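Local coordinates for protein D-glycero-alpha-D-manno-heptose 7-phosphate kinase (PDB 4N3O) that phosphorylates D-glycero-alpha-D-manno-heptose 7-phosphate at C-1 with ATP, the first step towards the GDP-heptose used for capsule polysaccharide, at residues Phe252-Leu255 with Ala256-Gly260; Ser265-Ile268 with Ile269-Val273; Phe306-Pro310 with Thr311-Asn315. All coordinates share one frame; numbering follows the deposited sequence.

Contact 1 (Phe252-Leu255 with Ala256-Gly260); sequences FGTL and AQILG
Thr-254 O takes the backbone N-H of Ile-258, with Ile-258 N 2.9 Å from Thr-254 O. The same carbonyl oxygen is also covered by the side chain of Ile-258. Its CG1 lies 3.1 Å from Thr-254 O, and CD1 continues in an extended line past the oxygen to the threonine methyl. Ile-258 CG1 stands beside its own backbone N (chi1 -55°), and this turns the longer branch back along the helix to Thr-254. Thr-254 CG2 and Ile-258 CD1 then meet at 3.5 Å. The two side chains lie alongside each other and point the same way. The threonine hydroxyl has its partner just before the segment, where OG1 is hydrogen-bonded to Asp-251 OD2.

These residues form the first turns of helix 252-262, in the C-terminal GHMP kinase region. The i to i+4 ladder is regular at Ala-256 N to Phe-252 O, 3.0 Å, and at Leu-259 N to Leu-255 O. Between them, the bond from Gln-257 N to Gly-253 O is weak.

Leu-255 and Leu-259, one turn apart, pack on each other. Their side chains cross at a slant, and Leu-259 CD1 rests 3.8 Å from Leu-255 CG. Leu-259 CG sits beside its own N (chi1 -70°), which brings it to 3.3 Å from Leu-255 O. Both leucines pack on Met-243 of helix 236-248, and Ile-258 reaches Met-243 and Lys-242 of that helix. Phe-252 is buried against Ile-194, Glu-197 and Leu-198 of helix 192-200 and also packs on Asn-2 of the second subunit.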
loop_
_atom_site.group_PDB
_atom_site.type_symbol
_atom_site.label_atom_id
_atom_site.label_comp_id
_atom_site.label_asym_id
_atom_site.label_seq_id
_atom_site.Cartn_x
_atom_site.Cartn_y
_atom_site.Cartn_z
ATOM N N PHE A 252 -4.073 -21.409 7.168
ATOM C CA PHE A 252 -5.059 -20.383 6.926
ATOM C C PHE A 252 -6.496 -20.800 7.200
ATOM O O PHE A 252 -7.323 -19.959 7.538
ATOM C CB PHE A 252 -4.921 -19.835 5.513
ATOM C CG PHE A 252 -5.255 -18.403 5.441
ATOM C CD1 PHE A 252 -6.564 -17.989 5.322
ATOM C CD2 PHE A 252 -4.257 -17.464 5.595
ATOM C CE1 PHE A 252 -6.868 -16.644 5.319
ATOM C CE2 PHE A 252 -4.545 -16.128 5.588
ATOM C CZ PHE A 252 -5.851 -15.712 5.455
ATOM N N GLY A 253 -6.796 -22.092 7.067
ATOM C CA GLY A 253 -8.146 -22.606 7.365
ATOM C C GLY A 253 -8.489 -22.440 8.846
ATOM O O GLY A 253 -9.606 -22.051 9.200
ATOM N N THR A 254 -7.523 -22.732 9.709
ATOM C CA THR A 254 -7.697 -22.597 11.148
ATOM C C THR A 254 -7.570 -21.134 11.602
ATOM O O THR A 254 -8.193 -20.725 12.577
ATOM C CB THR A 254 -6.648 -23.420 11.905
ATOM O OG1 THR A 254 -6.773 -24.793 11.536
ATOM C CG2 THR A 254 -6.837 -23.288 13.395
ATOM N N LEU A 255 -6.746 -20.362 10.907
ATOM C CA LEU A 255 -6.571 -18.964 11.254
ATOM C C LEU A 255 -7.879 -18.209 11.037
ATOM O O LEU A 255 -8.340 -17.473 11.912
ATOM C CB LEU A 255 -5.480 -18.348 10.407
ATOM C CG LEU A 255 -5.280 -16.858 10.636
ATOM C CD1 LEU A 255 -4.683 -16.624 12.011
ATOM C CD2 LEU A 255 -4.397 -16.278 9.543
ATOM N N ALA A 256 -8.473 -18.398 9.864
ATOM C CA ALA A 256 -9.731 -17.740 9.525
ATOM C C ALA A 256 -10.765 -18.084 10.571
ATOM O O ALA A 256 -11.502 -17.230 11.043
ATOM C CB ALA A 256 -10.210 -18.197 8.151
ATOM N N GLN A 257 -10.788 -19.359 10.930
ATOM C CA GLN A 257 -11.719 -19.898 11.910
ATOM C C GLN A 257 -11.580 -19.228 13.281
ATOM O O GLN A 257 -12.575 -18.805 13.867
ATOM C CB GLN A 257 -11.472 -21.410 12.007
ATOM C CG GLN A 257 -12.429 -22.206 12.867
ATOM C CD GLN A 257 -12.167 -23.710 12.759
ATOM O OE1 GLN A 257 -11.061 -24.144 12.415
ATOM N NE2 GLN A 257 -13.189 -24.511 13.050
ATOM N N ILE A 258 -10.347 -19.103 13.773
ATOM C CA ILE A 258 -10.105 -18.515 15.100
ATOM C C ILE A 258 -10.276 -16.999 15.116
ATOM O O ILE A 258 -10.702 -16.420 16.116
ATOM C CB ILE A 258 -8.715 -18.883 15.630
ATOM C CG1 ILE A 258 -8.551 -20.398 15.633
ATOM C CG2 ILE A 258 -8.530 -18.371 17.058
ATOM C CD1 ILE A 258 -7.136 -20.836 15.913
ATOM N N LEU A 259 -9.928 -16.345 14.024
ATOM C CA LEU A 259 -10.155 -14.922 13.952
ATOM C C LEU A 259 -11.665 -14.758 13.977
ATOM O O LEU A 259 -12.198 -14.000 14.777
ATOM C CB LEU A 259 -9.528 -14.316 12.692
ATOM C CG LEU A 259 -7.990 -14.291 12.683
ATOM C CD1 LEU A 259 -7.417 -13.848 11.339
ATOM C CD2 LEU A 259 -7.474 -13.396 13.797
ATOM N N GLY A 260 -12.351 -15.527 13.131
ATOM C CA GLY A 260 -13.811 -15.497 13.060
ATOM C C GLY A 260 -14.435 -15.546 14.441
ATOM O O GLY A 260 -15.325 -14.763 14.755
#

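Contact 2 (Ser265-Ile268 with Ile269-Val273); sequences SKKI and ISEIV
Ile-268 and Ile-272 form the closer-packed apolar side of this short helix. They are one turn apart. Their side chains meet at an angle through methyl groups, with Ile-268 CG2 4.0 Å from Ile-272 CD1. Ile-272 CG1 stands beside its own backbone N (chi1 -62°), which lays it 3.3 Å from Ile-268 O. That oxygen also accepts the N-H of Ile-272. Ile-268 packs on Lys-294, and Ile-272 on Thr-295, both of strand 290-296. The two isoleucines thus join helix 267-273 to an outer strand of the four-stranded antiparallel sheet in the C-terminal GHMP kinase region.

The exposed side chains of Lys-266 and Lys-267 make the looser side. The helix is weakly bonded at this start, where Lys-266 O receives the N-H of Ser-270. Lys-267 and Glu-271 run alongside each other, but no salt bridge forms. Lys-267 NZ stays 4.9 Å from Glu-271 OE2. The lysine chain bends at chi3 and chi4, and its CG is the part nearest the carboxylate. The Glu-271 chain lies against the backbone, its CG 3.1 Å from Lys-267 O, while its OE1 is hydrogen-bonded to Thr-295 OG1 of the strand.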
loop_
_atom_site.group_PDB
_atom_site.type_symbol
_atom_site.label_atom_id
_atom_site.label_comp_id
_atom_site.label_asym_id
_atom_site.label_seq_id
_atom_site.Cartn_x
_atom_site.Cartn_y
_atom_site.Cartn_z
ATOM N N SER A 265 -17.869 -11.597 20.075
ATOM C CA SER A 265 -17.666 -11.571 21.525
ATOM C C SER A 265 -18.867 -11.055 22.302
ATOM O O SER A 265 -19.560 -11.803 22.991
ATOM C CB SER A 265 -16.458 -10.679 21.858
ATOM O OG SER A 265 -15.289 -11.122 21.205
ATOM N N LYS A 266 -19.090 -9.759 22.153
ATOM C CA LYS A 266 -20.117 -9.011 22.858
ATOM C C LYS A 266 -19.807 -7.568 22.517
ATOM O O LYS A 266 -20.635 -6.861 21.952
ATOM C CB LYS A 266 -20.001 -9.200 24.377
ATOM C CG LYS A 266 -20.733 -8.146 25.202
ATOM C CD LYS A 266 -20.289 -8.177 26.657
ATOM C CE LYS A 266 -20.870 -7.020 27.462
ATOM N NZ LYS A 266 -22.353 -7.055 27.553
ATOM N N LYS A 267 -18.584 -7.160 22.861
ATOM C CA LYS A 267 -18.104 -5.806 22.626
ATOM C C LYS A 267 -18.057 -5.470 21.132
ATOM O O LYS A 267 -18.093 -4.297 20.763
ATOM C CB LYS A 267 -16.728 -5.610 23.284
ATOM C CG LYS A 267 -16.161 -4.201 23.162
ATOM C CD LYS A 267 -14.955 -3.966 24.070
ATOM C CE LYS A 267 -13.815 -4.948 23.821
ATOM N NZ LYS A 267 -13.350 -4.943 22.406
ATOM N N ILE A 268 -17.975 -6.487 20.275
ATOM C CA ILE A 268 -17.972 -6.252 18.831
ATOM C C ILE A 268 -19.422 -6.185 18.364
ATOM O O ILE A 268 -19.852 -5.178 17.797
ATOM C CB ILE A 268 -17.186 -7.330 18.041
ATOM C CG1 ILE A 268 -15.673 -7.196 18.286
ATOM C CG2 ILE A 268 -17.443 -7.197 16.542
ATOM C CD1 ILE A 268 -15.226 -7.431 19.716
ATOM N N ILE A 269 -20.180 -7.246 18.639
ATOM C CA ILE A 269 -21.587 -7.311 18.237
ATOM C C ILE A 269 -22.400 -6.164 18.851
ATOM O O ILE A 269 -23.332 -5.665 18.222
ATOM C CB ILE A 269 -22.228 -8.675 18.593
ATOM C CG1 ILE A 269 -21.466 -9.828 17.919
ATOM C CG2 ILE A 269 -23.702 -8.706 18.189
ATOM C CD1 ILE A 269 -21.441 -9.766 16.404
ATOM N N SER A 270 -22.046 -5.747 20.064
ATOM C CA SER A 270 -22.745 -4.638 20.716
ATOM C C SER A 270 -22.495 -3.347 19.934
ATOM O O SER A 270 -23.445 -2.636 19.618
ATOM C CB SER A 270 -22.312 -4.476 22.185
ATOM O OG SER A 270 -22.999 -3.408 22.820
ATOM N N GLU A 271 -21.227 -3.061 19.611
ATOM C CA GLU A 271 -20.866 -1.847 18.840
ATOM C C GLU A 271 -21.552 -1.785 17.471
ATOM O O GLU A 271 -21.829 -0.699 16.960
ATOM C CB GLU A 271 -19.345 -1.717 18.662
ATOM C CG GLU A 271 -18.581 -1.387 19.940
ATOM C CD GLU A 271 -17.080 -1.219 19.721
ATOM O OE1 GLU A 271 -16.659 -0.912 18.582
ATOM O OE2 GLU A 271 -16.315 -1.369 20.701
ATOM N N ILE A 272 -21.811 -2.950 16.882
ATOM C CA ILE A 272 -22.493 -3.036 15.593
ATOM C C ILE A 272 -23.980 -2.752 15.799
ATOM O O ILE A 272 -24.519 -1.785 15.259
ATOM C CB ILE A 272 -22.336 -4.442 14.957
ATOM C CG1 ILE A 272 -20.867 -4.752 14.685
ATOM C CG2 ILE A 272 -23.137 -4.548 13.662
ATOM C CD1 ILE A 272 -20.621 -6.185 14.260
ATOM N N VAL A 273 -24.626 -3.607 16.591
ATOM C CA VAL A 273 -26.059 -3.507 16.866
ATOM C C VAL A 273 -26.467 -2.212 17.586
ATOM O O VAL A 273 -27.560 -1.700 17.347
ATOM C CB VAL A 273 -26.551 -4.730 17.684
ATOM C CG1 VAL A 273 -28.017 -4.578 18.073
ATOM C CG2 VAL A 273 -26.335 -6.022 16.899
#

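Contact 3 (Phe306-Pro310 with Thr311-Asn315); sequences FFVDP and TKKYN
A type I beta turn, Asp-309 to Lys-312, carries the chain from strand 303-308 into helix 313-320, and Asp-309 holds much of it together. Asp-309 O accepts the N-H of Lys-312 from above the carbonyl plane, with Lys-312 N 2.8 Å from Asp-309 O. The side chain of Asp-309 adds its own bond. Thr-311 OG1 donates to Asp-309 OD2 at 2.6 Å and meets it from above the carboxylate plane, 45° out of it. The threonine hydroxyl lies between its own backbone N and carbonyl carbon (chi1 69°), which turns it back towards Asp-309.

Lys-312 passes the carboxylate with its aliphatic part, CG lying 3.4 Å from Asp-309 OD2. Its NZ is 5.7 Å from Asp-309 OD2, so the opposite charges do not touch. Pro-310 O accepts Lys-313 N in a long bond of 3.3 Å, again from well above the carbonyl plane. A water also donates to Pro-310 O and accepts from Tyr-314 N, linking the turn to the start of the helix.

On the strand side of the turn, buried Val-308 meets both lysines through their carbon chains. Its CG1 lies 3.8 Å from Lys-313 CB, and its CG2 faces Lys-312 CB. Lys-313 is extended, and its NZ is hydrogen-bonded to Thr-202 O. Pro-310 and Thr-311 pack on Arg-8 and His-105 of the second subunit, respectively. With Lys-312 at the N-cap position, the last residue of this type I beta turn leads directly into helix 313-320.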
loop_
_atom_site.group_PDB
_atom_site.type_symbol
_atom_site.label_atom_id
_atom_site.label_comp_id
_atom_site.label_asym_id
_atom_site.label_seq_id
_atom_site.Cartn_x
_atom_site.Cartn_y
_atom_site.Cartn_z
ATOM N N PHE A 306 -13.637 -6.048 7.315
ATOM C CA PHE A 306 -14.336 -7.288 6.940
ATOM C C PHE A 306 -13.446 -8.380 6.377
ATOM O O PHE A 306 -12.367 -8.126 5.846
ATOM C CB PHE A 306 -15.388 -7.022 5.848
ATOM C CG PHE A 306 -16.423 -5.999 6.206
ATOM C CD1 PHE A 306 -17.472 -6.322 7.037
ATOM C CD2 PHE A 306 -16.387 -4.736 5.644
ATOM C CE1 PHE A 306 -18.446 -5.394 7.342
ATOM C CE2 PHE A 306 -17.364 -3.797 5.947
ATOM C CZ PHE A 306 -18.395 -4.128 6.799
ATOM N N PHE A 307 -13.938 -9.600 6.523
ATOM C CA PHE A 307 -13.358 -10.801 5.935
ATOM C C PHE A 307 -14.336 -11.198 4.836
ATOM O O PHE A 307 -15.538 -11.309 5.073
ATOM C CB PHE A 307 -13.204 -11.926 6.939
ATOM C CG PHE A 307 -11.856 -11.999 7.548
ATOM C CD1 PHE A 307 -11.386 -10.975 8.343
ATOM C CD2 PHE A 307 -11.056 -13.117 7.346
ATOM C CE1 PHE A 307 -10.126 -11.043 8.913
ATOM C CE2 PHE A 307 -9.803 -13.197 7.911
ATOM C CZ PHE A 307 -9.336 -12.155 8.697
ATOM N N VAL A 308 -13.809 -11.383 3.635
ATOM C CA VAL A 308 -14.620 -11.703 2.474
ATOM C C VAL A 308 -13.940 -12.723 1.582
ATOM O O VAL A 308 -12.723 -12.870 1.574
ATOM C CB VAL A 308 -14.850 -10.443 1.617
ATOM C CG1 VAL A 308 -13.538 -9.946 1.024
ATOM C CG2 VAL A 308 -15.857 -10.712 0.510
ATOM N N ASP A 309 -14.745 -13.445 0.840
ATOM C CA ASP A 309 -14.214 -14.371 -0.113
ATOM C C ASP A 309 -13.560 -13.507 -1.209
ATOM O O ASP A 309 -14.188 -12.576 -1.734
ATOM C CB ASP A 309 -15.349 -15.192 -0.684
ATOM C CG ASP A 309 -14.910 -16.099 -1.780
ATOM O OD1 ASP A 309 -13.770 -16.608 -1.746
ATOM O OD2 ASP A 309 -15.741 -16.325 -2.676
ATOM N N PRO A 310 -12.302 -13.791 -1.543
ATOM C CA PRO A 310 -11.642 -13.005 -2.576
ATOM C C PRO A 310 -12.401 -12.935 -3.900
ATOM O O PRO A 310 -12.401 -11.902 -4.542
ATOM C CB PRO A 310 -10.315 -13.719 -2.746
ATOM C CG PRO A 310 -10.049 -14.284 -1.375
ATOM C CD PRO A 310 -11.390 -14.758 -0.914
ATOM N N THR A 311 -13.081 -13.999 -4.299
ATOM C CA THR A 311 -13.846 -13.936 -5.557
ATOM C C THR A 311 -15.114 -13.089 -5.434
ATOM O O THR A 311 -15.885 -12.993 -6.383
ATOM C CB THR A 311 -14.243 -15.329 -6.054
ATOM O OG1 THR A 311 -15.215 -15.893 -5.175
ATOM C CG2 THR A 311 -13.039 -16.233 -6.120
ATOM N N LYS A 312 -15.337 -12.491 -4.268
ATOM C CA LYS A 312 -16.526 -11.661 -4.041
ATOM C C LYS A 312 -16.139 -10.258 -3.607
ATOM O O LYS A 312 -16.991 -9.377 -3.498
ATOM C CB LYS A 312 -17.339 -12.246 -2.901
ATOM C CG LYS A 312 -17.851 -13.665 -3.070
ATOM C CD LYS A 312 -19.255 -13.730 -3.616
ATOM C CE LYS A 312 -19.839 -15.108 -3.318
ATOM N NZ LYS A 312 -21.277 -15.214 -3.671
ATOM N N LYS A 313 -14.852 -10.053 -3.357
ATOM C CA LYS A 313 -14.382 -8.784 -2.827
ATOM C C LYS A 313 -14.677 -7.593 -3.720
ATOM O O LYS A 313 -14.990 -6.515 -3.220
ATOM C CB LYS A 313 -12.887 -8.875 -2.519
ATOM C CG LYS A 313 -12.257 -7.591 -2.047
ATOM C CD LYS A 313 -10.872 -7.865 -1.479
ATOM C CE LYS A 313 -10.140 -6.583 -1.159
ATOM N NZ LYS A 313 -8.773 -6.866 -0.647
ATOM N N TYR A 314 -14.587 -7.774 -5.037
ATOM C CA TYR A 314 -14.821 -6.634 -5.909
ATOM C C TYR A 314 -16.258 -6.139 -5.780
ATOM O O TYR A 314 -16.484 -4.930 -5.661
ATOM C CB TYR A 314 -14.491 -6.928 -7.360
ATOM C CG TYR A 314 -14.810 -5.756 -8.239
ATOM C CD1 TYR A 314 -13.936 -4.681 -8.346
ATOM C CD2 TYR A 314 -16.000 -5.696 -8.928
ATOM C CE1 TYR A 314 -14.239 -3.584 -9.142
ATOM C CE2 TYR A 314 -16.316 -4.609 -9.719
ATOM C CZ TYR A 314 -15.428 -3.555 -9.827
ATOM O OH TYR A 314 -15.759 -2.477 -10.634
ATOM N N ASN A 315 -17.219 -7.070 -5.813
ATOM C CA ASN A 315 -18.618 -6.699 -5.683
ATOM C C ASN A 315 -18.916 -6.096 -4.288
ATOM O O ASN A 315 -19.733 -5.220 -4.171
ATOM C CB ASN A 315 -19.566 -7.860 -6.060
ATOM C CG ASN A 315 -19.640 -8.098 -7.585
ATOM O OD1 ASN A 315 -19.718 -7.152 -8.384
ATOM N ND2 ASN A 315 -19.625 -9.376 -7.991
HETATM O O HOH W 1 -13.588 -10.230 -6.252
#

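All three contacts are local and lie in the C-terminal GHMP kinase region. Contacts 1 and 3 are partly buried, and both touch the second subunit. Contact 2 is a surface contact that no other chain of the assembly touches. Contacts 1 and 3 also meet each other, where Leu-259 CD1 packs 3.7 Å from Phe-307 CZ. Contact 2 touches neither, but contacts 2 and 3 share the four-stranded sheet: one packs on strand 290-296, the other includes the end of strand 303-308. Contact 1 lies within one helix, whose apolar side chains pack on helix 236-248. Contact 2 pairs an isoleucine face with a charged one. Contact 3 relies on backbone, side-chain and water bonds at a turn.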